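PDB 6NSI: manganese-binding protein from Chlamydia trachomatis, which binds ferrous iron, manganese and nickel, preferring iron, and delivers them to the membrane permease of an ABC transporter for import into the cytoplasm. Local coordinates for residues Y178-A183 / R191-S196. Numbering follows the deposited sequence.
Sequences YLSSDA and RSRCIS
Arg193 lays the aliphatic part of its side chain against Leu179 and Ser180 in the C-terminal half of this solute-binding protein, consistent with the bacterial solute-binding protein 9 family. The contact joins the connection from helix 172-178 to helix 182-187 with the 3-10 turn that leads into strand 194-195, away from the iron site. By the CA atoms, Leu179 and Arg193 are the closest pair, 7.3 Å apart.

The meeting is chiefly one of methylene with oxygen. CD of Arg193 lies 3.2 Å from the carbonyl O of Leu179 and 3.7 Å from OG of Ser180, while Arg193 CG stands 4.1 Å from that same OG. Leu179 also sends its CB toward the turn, but Leu179 CD1 comes no nearer than 4.7 Å, to Arg193 O. The arginine chain bends twice, at chi2 (-149°) and again at chi3 (83°), which carries its guanidinium past the Leu179 carbonyl.

Polar demands are met mostly elsewhere. Ser180 OG lies anti to its carbonyl carbon (chi1 -45°), a setting from which it both hydrogen-bonds to Thr175 O of helix 172-178 and meets Arg193 CD. Arg193 NH1 forms a salt bridge with Glu184 of helix 182-187, so the arginine also ties the turn to the helix that follows the connection. Its backbone pairs with Leu164 of the neighbouring parallel strand. The guanidinium meets the Leu179 carbonyl obliquely: Arg193 NE is 3.5 Å from Leu179 O, yet its hydrogen bond goes to the carbonyl O of Arg162.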
loop_
_atom_site.group_PDB
_atom_site.type_symbol
_atom_site.label_atom_id
_atom_site.label_comp_id
_atom_site.label_asym_id
_atom_site.label_seq_id
_atom_site.Cartn_x
_atom_site.Cartn_y
_atom_site.Cartn_z
ATOM N N TYR A 178 7.800 -1.779 -10.479
ATOM C CA TYR A 178 8.839 -2.789 -10.290
ATOM C C TYR A 178 8.761 -3.961 -11.247
ATOM O O TYR A 178 9.747 -4.692 -11.379
ATOM C CB TYR A 178 8.782 -3.378 -8.875
ATOM C CG TYR A 178 9.016 -2.368 -7.786
ATOM C CD1 TYR A 178 10.229 -1.687 -7.690
ATOM C CD2 TYR A 178 8.016 -2.088 -6.860
ATOM C CE1 TYR A 178 10.441 -0.750 -6.691
ATOM C CE2 TYR A 178 8.212 -1.167 -5.859
ATOM C CZ TYR A 178 9.429 -0.501 -5.769
ATOM O OH TYR A 178 9.606 0.428 -4.759
ATOM N N LEU A 179 7.606 -4.207 -11.851
ATOM C CA LEU A 179 7.412 -5.392 -12.669
ATOM C C LEU A 179 7.332 -5.067 -14.150
ATOM O O LEU A 179 7.249 -5.990 -14.977
ATOM C CB LEU A 179 6.139 -6.141 -12.223
ATOM C CG LEU A 179 6.187 -6.785 -10.828
ATOM C CD1 LEU A 179 4.903 -7.571 -10.532
ATOM C CD2 LEU A 179 7.410 -7.669 -10.642
ATOM N N SER A 180 7.365 -3.786 -14.510
ATOM C CA SER A 180 7.070 -3.347 -15.862
ATOM C C SER A 180 8.220 -2.530 -16.423
ATOM O O SER A 180 8.966 -1.889 -15.681
ATOM C CB SER A 180 5.795 -2.516 -15.895
ATOM O OG SER A 180 4.790 -3.155 -15.099
ATOM N N SER A 181 8.317 -2.534 -17.744
ATOM C CA SER A 181 9.328 -1.796 -18.485
ATOM C C SER A 181 8.887 -0.356 -18.722
ATOM O O SER A 181 7.703 -0.014 -18.620
ATOM C CB SER A 181 9.588 -2.460 -19.830
ATOM O OG SER A 181 8.498 -2.192 -20.704
ATOM N N ASP A 182 9.869 0.487 -19.061
ATOM C CA ASP A 182 9.570 1.856 -19.463
ATOM C C ASP A 182 8.550 1.884 -20.594
ATOM O O ASP A 182 7.633 2.714 -20.592
ATOM C CB ASP A 182 10.861 2.575 -19.880
ATOM C CG ASP A 182 11.685 3.036 -18.686
ATOM O OD1 ASP A 182 11.357 2.625 -17.555
ATOM O OD2 ASP A 182 12.655 3.807 -18.867
ATOM N N ALA A 183 8.691 0.977 -21.566
ATOM C CA ALA A 183 7.759 0.941 -22.689
ATOM C C ALA A 183 6.361 0.567 -22.227
ATOM O O ALA A 183 5.368 1.134 -22.699
ATOM C CB ALA A 183 8.243 -0.048 -23.745
ATOM N N ARG A 191 -0.408 -2.800 -17.282
ATOM C CA ARG A 191 -1.602 -3.344 -16.639
ATOM C C ARG A 191 -1.806 -4.821 -16.950
ATOM O O ARG A 191 -2.445 -5.524 -16.165
ATOM C CB ARG A 191 -2.829 -2.534 -17.060
ATOM C CG ARG A 191 -2.941 -1.180 -16.394
ATOM C CD ARG A 191 -4.394 -0.764 -16.317
ATOM N NE ARG A 191 -4.691 0.136 -15.207
ATOM C CZ ARG A 191 -4.669 1.466 -15.298
ATOM N NH1 ARG A 191 -4.340 2.048 -16.450
ATOM N NH2 ARG A 191 -4.967 2.215 -14.236
ATOM N N SER A 192 -1.255 -5.320 -18.059
ATOM C CA SER A 192 -1.311 -6.762 -18.303
ATOM C C SER A 192 -0.596 -7.567 -17.217
ATOM O O SER A 192 -0.838 -8.778 -17.086
ATOM C CB SER A 192 -0.698 -7.078 -19.671
ATOM O OG SER A 192 0.719 -7.116 -19.556
ATOM N N ARG A 193 0.259 -6.928 -16.414
ATOM C CA ARG A 193 1.119 -7.646 -15.477
ATOM C C ARG A 193 0.515 -7.895 -14.091
ATOM O O ARG A 193 1.175 -8.531 -13.256
ATOM C CB ARG A 193 2.448 -6.895 -15.336
ATOM C CG ARG A 193 3.038 -6.502 -16.700
ATOM C CD ARG A 193 4.549 -6.479 -16.658
ATOM N NE ARG A 193 4.948 -7.852 -16.849
ATOM C CZ ARG A 193 5.545 -8.313 -17.933
ATOM N NH1 ARG A 193 5.866 -7.492 -18.906
ATOM N NH2 ARG A 193 5.812 -9.608 -18.016
ATOM N N CYS A 194 -0.702 -7.442 -13.802
ATOM C CA CYS A 194 -1.317 -7.794 -12.525
ATOM C C CYS A 194 -2.818 -8.004 -12.715
ATOM O O CYS A 194 -3.444 -7.396 -13.592
ATOM C CB CYS A 194 -1.044 -6.716 -11.445
ATOM S SG CYS A 194 -1.640 -5.020 -11.839
ATOM N N ILE A 195 -3.397 -8.869 -11.881
ATOM C CA ILE A 195 -4.841 -9.133 -11.916
ATOM C C ILE A 195 -5.268 -9.650 -10.548
ATOM O O ILE A 195 -4.458 -10.175 -9.777
ATOM C CB ILE A 195 -5.229 -10.145 -13.032
ATOM C CG1 ILE A 195 -6.720 -10.000 -13.389
ATOM C CG2 ILE A 195 -4.944 -11.571 -12.581
ATOM C CD1 ILE A 195 -7.139 -10.767 -14.622
ATOM N N SER A 196 -6.560 -9.506 -10.241
ATOM C CA SER A 196 -7.112 -9.963 -8.975
ATOM C C SER A 196 -8.610 -10.110 -9.156
ATOM O O SER A 196 -9.211 -9.356 -9.936
ATOM C CB SER A 196 -6.789 -8.985 -7.824
ATOM O OG SER A 196 -7.302 -7.690 -8.068
#